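NanU sialic acid binding protein (Bacteroides fragilis, PDB 4L7T) binds sialic acid with high affinity and, as a SusD-family protein of the outer membrane, probably works there in sialic acid uptake. Local coordinates at residues I64-M78 / G318-N330. Numbering follows the deposited sequence.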
loop_
_atom_site.group_PDB
_atom_site.type_symbol
_atom_site.label_atom_id
_atom_site.label_comp_id
_atom_site.label_asym_id
_atom_site.label_seq_id
_atom_site.Cartn_x
_atom_site.Cartn_y
_atom_site.Cartn_z
ATOM N N ILE A 64 -10.693 -9.198 2.136
ATOM C CA ILE A 64 -11.572 -8.201 1.525
ATOM C C ILE A 64 -12.234 -8.757 0.250
ATOM O O ILE A 64 -13.390 -8.350 -0.057
ATOM C CB ILE A 64 -10.727 -6.939 1.142
ATOM C CG1 ILE A 64 -10.261 -6.254 2.428
ATOM C CG2 ILE A 64 -11.598 -5.932 0.193
ATOM C CD1 ILE A 64 -9.111 -5.318 2.190
ATOM N N TYR A 65 -11.549 -9.665 -0.453
ATOM C CA TYR A 65 -12.044 -10.169 -1.765
ATOM C C TYR A 65 -12.375 -11.651 -1.677
ATOM O O TYR A 65 -12.270 -12.262 -0.607
ATOM C CB TYR A 65 -11.016 -9.966 -2.896
ATOM C CG TYR A 65 -10.525 -8.510 -2.954
ATOM C CD1 TYR A 65 -11.317 -7.526 -3.603
ATOM C CD2 TYR A 65 -9.302 -8.154 -2.325
ATOM C CE1 TYR A 65 -10.861 -6.184 -3.631
ATOM C CE2 TYR A 65 -8.833 -6.814 -2.311
ATOM C CZ TYR A 65 -9.617 -5.856 -3.020
ATOM O OH TYR A 65 -9.123 -4.534 -2.977
ATOM N N GLY A 66 -12.835 -12.177 -2.804
ATOM C CA GLY A 66 -13.054 -13.641 -2.900
ATOM C C GLY A 66 -14.420 -14.057 -3.408
ATOM O O GLY A 66 -14.641 -15.263 -3.645
ATOM N N ASP A 67 -15.365 -13.127 -3.538
ATOM C CA ASP A 67 -16.689 -13.455 -4.079
ATOM C C ASP A 67 -16.588 -13.449 -5.618
ATOM O O ASP A 67 -15.534 -13.129 -6.162
ATOM C CB ASP A 67 -17.755 -12.479 -3.603
ATOM C CG ASP A 67 -18.365 -12.894 -2.268
ATOM O OD1 ASP A 67 -18.161 -14.070 -1.859
ATOM O OD2 ASP A 67 -19.084 -12.127 -1.598
ATOM N N VAL A 68 -17.660 -13.883 -6.298
ATOM C CA VAL A 68 -17.687 -14.011 -7.780
ATOM C C VAL A 68 -17.946 -12.585 -8.353
ATOM O O VAL A 68 -18.848 -11.924 -7.893
ATOM C CB VAL A 68 -18.810 -15.001 -8.152
ATOM C CG1 VAL A 68 -19.218 -14.892 -9.610
ATOM C CG2 VAL A 68 -18.336 -16.414 -7.751
ATOM N N PRO A 69 -17.150 -12.137 -9.355
ATOM C CA PRO A 69 -17.463 -10.813 -9.961
ATOM C C PRO A 69 -18.958 -10.657 -10.307
ATOM O O PRO A 69 -19.558 -11.525 -10.991
ATOM C CB PRO A 69 -16.551 -10.776 -11.187
ATOM C CG PRO A 69 -15.311 -11.576 -10.734
ATOM C CD PRO A 69 -15.948 -12.742 -9.970
ATOM N N PHE A 70 -19.626 -9.611 -9.821
ATOM C CA PHE A 70 -21.129 -9.588 -9.903
ATOM C C PHE A 70 -21.635 -9.621 -11.362
ATOM O O PHE A 70 -22.743 -10.132 -11.651
ATOM C CB PHE A 70 -21.711 -8.338 -9.155
ATOM C CG PHE A 70 -21.350 -6.999 -9.783
ATOM C CD1 PHE A 70 -22.193 -6.411 -10.750
ATOM C CD2 PHE A 70 -20.189 -6.288 -9.370
ATOM C CE1 PHE A 70 -21.890 -5.185 -11.353
ATOM C CE2 PHE A 70 -19.861 -5.078 -9.967
ATOM C CZ PHE A 70 -20.715 -4.479 -10.949
ATOM N N GLY A 71 -20.844 -9.022 -12.249
ATOM C CA GLY A 71 -21.256 -8.780 -13.690
ATOM C C GLY A 71 -20.975 -9.963 -14.590
ATOM O O GLY A 71 -21.335 -9.968 -15.766
ATOM N N GLY A 72 -20.326 -10.976 -14.047
ATOM C CA GLY A 72 -20.093 -12.182 -14.899
ATOM C C GLY A 72 -18.675 -12.510 -15.293
ATOM O O GLY A 72 -18.404 -13.604 -15.895
ATOM N N GLU A 73 -17.752 -11.622 -14.998
ATOM C CA GLU A 73 -16.404 -11.898 -15.417
ATOM C C GLU A 73 -15.851 -13.178 -14.836
ATOM O O GLU A 73 -16.083 -13.565 -13.639
ATOM C CB GLU A 73 -15.392 -10.766 -15.031
ATOM C CG GLU A 73 -15.642 -9.420 -15.711
ATOM C CD GLU A 73 -16.562 -8.508 -14.920
ATOM O OE1 GLU A 73 -17.568 -8.970 -14.233
ATOM O OE2 GLU A 73 -16.225 -7.269 -14.980
ATOM N N ALA A 74 -14.983 -13.807 -15.610
ATOM C CA ALA A 74 -14.079 -14.775 -15.076
ATOM C C ALA A 74 -12.972 -14.125 -14.285
ATOM O O ALA A 74 -12.476 -13.054 -14.631
ATOM C CB ALA A 74 -13.519 -15.577 -16.235
ATOM N N THR A 75 -12.514 -14.814 -13.256
ATOM C CA THR A 75 -11.367 -14.297 -12.480
ATOM C C THR A 75 -9.992 -14.625 -13.045
ATOM O O THR A 75 -9.010 -13.862 -12.795
ATOM C CB THR A 75 -11.485 -14.708 -10.976
ATOM O OG1 THR A 75 -11.568 -16.163 -10.896
ATOM C CG2 THR A 75 -12.734 -14.054 -10.374
ATOM N N GLN A 76 -9.880 -15.683 -13.879
ATOM C CA GLN A 76 -8.657 -15.949 -14.693
ATOM C C GLN A 76 -7.388 -16.065 -13.887
ATOM O O GLN A 76 -6.309 -15.729 -14.361
ATOM C CB GLN A 76 -8.520 -14.941 -15.831
ATOM C CG GLN A 76 -9.688 -15.037 -16.795
ATOM C CD GLN A 76 -9.662 -13.960 -17.865
ATOM O OE1 GLN A 76 -8.865 -13.029 -17.824
ATOM N NE2 GLN A 76 -10.509 -14.127 -18.864
ATOM N N GLY A 77 -7.504 -16.592 -12.652
ATOM C CA GLY A 77 -6.288 -16.825 -11.803
ATOM C C GLY A 77 -6.160 -15.830 -10.657
ATOM O O GLY A 77 -5.479 -16.136 -9.670
ATOM N N MET A 78 -6.828 -14.695 -10.758
ATOM C CA MET A 78 -6.720 -13.715 -9.670
ATOM C C MET A 78 -7.321 -14.257 -8.349
ATOM O O MET A 78 -6.876 -13.882 -7.262
ATOM C CB MET A 78 -7.347 -12.377 -10.061
ATOM C CG MET A 78 -7.253 -11.342 -8.985
ATOM S SD MET A 78 -5.480 -10.767 -8.914
ATOM C CE MET A 78 -4.907 -11.143 -10.693
ATOM N N GLY A 318 -13.841 -0.945 -17.131
ATOM C CA GLY A 318 -12.752 -1.796 -16.799
ATOM C C GLY A 318 -13.282 -3.229 -16.726
ATOM O O GLY A 318 -14.283 -3.564 -17.354
ATOM N N LEU A 319 -12.601 -4.047 -15.932
ATOM C CA LEU A 319 -13.088 -5.431 -15.632
ATOM C C LEU A 319 -12.899 -5.722 -14.133
ATOM O O LEU A 319 -11.920 -5.219 -13.519
ATOM C CB LEU A 319 -12.347 -6.456 -16.491
ATOM C CG LEU A 319 -12.747 -6.356 -17.977
ATOM C CD1 LEU A 319 -11.863 -7.219 -18.815
ATOM C CD2 LEU A 319 -14.194 -6.758 -18.273
ATOM N N ILE A 320 -13.819 -6.525 -13.576
ATOM C CA ILE A 320 -13.673 -6.903 -12.192
ATOM C C ILE A 320 -13.096 -8.308 -12.207
ATOM O O ILE A 320 -13.732 -9.277 -12.727
ATOM C CB ILE A 320 -14.992 -6.924 -11.483
ATOM C CG1 ILE A 320 -15.701 -5.551 -11.398
ATOM C CG2 ILE A 320 -14.803 -7.563 -10.041
ATOM C CD1 ILE A 320 -14.875 -4.417 -10.699
ATOM N N ARG A 321 -11.886 -8.458 -11.639
ATOM C CA ARG A 321 -11.255 -9.770 -11.454
ATOM C C ARG A 321 -11.153 -10.106 -9.985
ATOM O O ARG A 321 -11.067 -11.246 -9.603
ATOM C CB ARG A 321 -9.851 -9.871 -12.058
ATOM C CG ARG A 321 -9.753 -9.470 -13.568
ATOM C CD ARG A 321 -10.457 -10.451 -14.476
ATOM N NE ARG A 321 -10.123 -10.047 -15.867
ATOM C CZ ARG A 321 -10.744 -10.555 -16.934
ATOM N NH1 ARG A 321 -11.741 -11.450 -16.778
ATOM N NH2 ARG A 321 -10.322 -10.179 -18.144
ATOM N N LEU A 322 -11.069 -9.056 -9.168
ATOM C CA LEU A 322 -11.089 -9.185 -7.689
ATOM C C LEU A 322 -12.390 -8.553 -7.250
ATOM O O LEU A 322 -12.598 -7.311 -7.393
ATOM C CB LEU A 322 -9.918 -8.363 -7.079
ATOM C CG LEU A 322 -8.525 -9.020 -7.133
ATOM C CD1 LEU A 322 -7.291 -8.066 -6.815
ATOM C CD2 LEU A 322 -8.407 -10.216 -6.212
ATOM N N GLN A 323 -13.281 -9.363 -6.679
ATOM C CA GLN A 323 -14.610 -8.911 -6.243
ATOM C C GLN A 323 -14.629 -8.753 -4.717
ATOM O O GLN A 323 -14.487 -9.744 -3.992
ATOM C CB GLN A 323 -15.676 -9.946 -6.726
ATOM C CG GLN A 323 -17.102 -9.633 -6.201
ATOM C CD GLN A 323 -17.621 -8.269 -6.621
ATOM O OE1 GLN A 323 -17.733 -7.951 -7.843
ATOM N NE2 GLN A 323 -17.901 -7.415 -5.612
ATOM N N ILE A 324 -14.850 -7.523 -4.239
ATOM C CA ILE A 324 -15.031 -7.282 -2.827
ATOM C C ILE A 324 -16.177 -8.158 -2.307
ATOM O O ILE A 324 -17.242 -8.255 -2.964
ATOM C CB ILE A 324 -15.444 -5.812 -2.636
ATOM C CG1 ILE A 324 -14.340 -4.865 -3.162
ATOM C CG2 ILE A 324 -15.827 -5.533 -1.144
ATOM C CD1 ILE A 324 -14.904 -3.473 -3.501
ATOM N N ARG A 325 -15.981 -8.789 -1.152
ATOM C CA ARG A 325 -17.032 -9.656 -0.569
ATOM C C ARG A 325 -18.347 -8.836 -0.471
ATOM O O ARG A 325 -18.399 -7.706 0.055
ATOM C CB ARG A 325 -16.669 -10.201 0.801
ATOM C CG ARG A 325 -15.556 -11.190 0.882
ATOM C CD ARG A 325 -15.941 -12.583 0.364
ATOM N NE ARG A 325 -14.854 -13.541 0.635
ATOM C CZ ARG A 325 -14.841 -14.814 0.203
ATOM N NH1 ARG A 325 -15.872 -15.297 -0.486
ATOM N NH2 ARG A 325 -13.808 -15.613 0.479
ATOM N N TYR A 326 -19.431 -9.408 -1.006
ATOM C CA TYR A 326 -20.703 -8.649 -1.053
ATOM C C TYR A 326 -21.167 -8.128 0.318
ATOM O O TYR A 326 -21.695 -7.020 0.397
ATOM C CB TYR A 326 -21.838 -9.532 -1.590
ATOM C CG TYR A 326 -21.650 -10.155 -2.985
ATOM C CD1 TYR A 326 -20.670 -9.738 -3.849
ATOM C CD2 TYR A 326 -22.498 -11.169 -3.399
ATOM C CE1 TYR A 326 -20.471 -10.327 -5.099
ATOM C CE2 TYR A 326 -22.348 -11.736 -4.678
ATOM C CZ TYR A 326 -21.319 -11.287 -5.523
ATOM O OH TYR A 326 -21.122 -11.860 -6.780
ATOM N N ASP A 327 -20.995 -8.944 1.359
ATOM C CA ASP A 327 -21.439 -8.541 2.684
ATOM C C ASP A 327 -20.529 -7.537 3.378
ATOM O O ASP A 327 -20.907 -7.034 4.432
ATOM C CB ASP A 327 -21.663 -9.726 3.573
ATOM C CG ASP A 327 -20.413 -10.490 3.906
ATOM O OD1 ASP A 327 -19.306 -10.233 3.348
ATOM O OD2 ASP A 327 -20.532 -11.393 4.758
ATOM N N LEU A 328 -19.318 -7.320 2.846
ATOM C CA LEU A 328 -18.394 -6.365 3.492
ATOM C C LEU A 328 -18.923 -4.947 3.454
ATOM O O LEU A 328 -18.673 -4.151 4.368
ATOM C CB LEU A 328 -16.984 -6.495 2.874
ATOM C CG LEU A 328 -15.921 -5.600 3.493
ATOM C CD1 LEU A 328 -15.713 -5.940 4.994
ATOM C CD2 LEU A 328 -14.642 -5.853 2.666
ATOM N N TYR A 329 -19.752 -4.651 2.467
ATOM C CA TYR A 329 -20.283 -3.349 2.243
ATOM C C TYR A 329 -21.098 -2.857 3.446
ATOM O O TYR A 329 -20.994 -1.647 3.789
ATOM C CB TYR A 329 -21.217 -3.332 1.033
ATOM C CG TYR A 329 -21.784 -1.947 0.726
ATOM C CD1 TYR A 329 -20.952 -0.925 0.220
ATOM C CD2 TYR A 329 -23.152 -1.658 0.938
ATOM C CE1 TYR A 329 -21.486 0.380 -0.096
ATOM C CE2 TYR A 329 -23.682 -0.373 0.632
ATOM C CZ TYR A 329 -22.856 0.624 0.097
ATOM O OH TYR A 329 -23.363 1.877 -0.212
ATOM N N ASN A 330 -21.858 -3.773 4.082
ATOM C CA ASN A 330 -22.656 -3.434 5.274
ATOM C C ASN A 330 -22.050 -3.845 6.601
ATOM O O ASN A 330 -22.538 -3.456 7.653
ATOM C CB ASN A 330 -24.082 -3.970 5.122
ATOM C CG ASN A 330 -24.889 -3.131 4.157
ATOM O OD1 ASN A 330 -25.507 -3.657 3.231
ATOM N ND2 ASN A 330 -24.848 -1.823 4.329
HETATM O O HOH W 1 -11.033 -13.992 1.098
HETATM O O HOH W 2 -12.878 -12.036 -5.771
HETATM O O HOH W 3 -20.364 -11.994 0.784
#
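Ile64 O takes a nearly straight hydrogen bond from Arg325 N (2.8 Å, 170°), an instance of main chain binding main chain between segments far apart in sequence. Tyr65 next lays a ring face against Leu322 CB, while its hydroxyl bonds Glu59. Asp67 divides its carboxylate between two protein donors: OD2 accepts Tyr326 N at 2.8 Å on its anti side and also a water, whereas OD1 is met from above its plane by Arg325 NH1 (2.9 Å) in a salt bridge, carboxylate and guanidinium standing almost perpendicular (88°). The CB of Asp67 also packs over the Tyr326 ring, whose hydroxyl donates to Val68 O in the carbonyl plane. Around this point two short, weakly bonded strands, 65-67 and 323-324, run antiparallel in a mainly helical SusD-type fold. Phe70 N reaches Gln323 OE1 from above the amide plane; a bend at chi2 (59°) turns that amide so that NE2 donates to Ile324 O and Pro361 O. Beyond the turn from Pro69 to Gly72, Glu73 OE2 accepts Ile320 N (2.9 Å) and bonds Tyr295. Ala74 O meets Arg321 NH1 at the guanidinium edge (2.8 Å), and Gln76 OE1 lies over one face of that group.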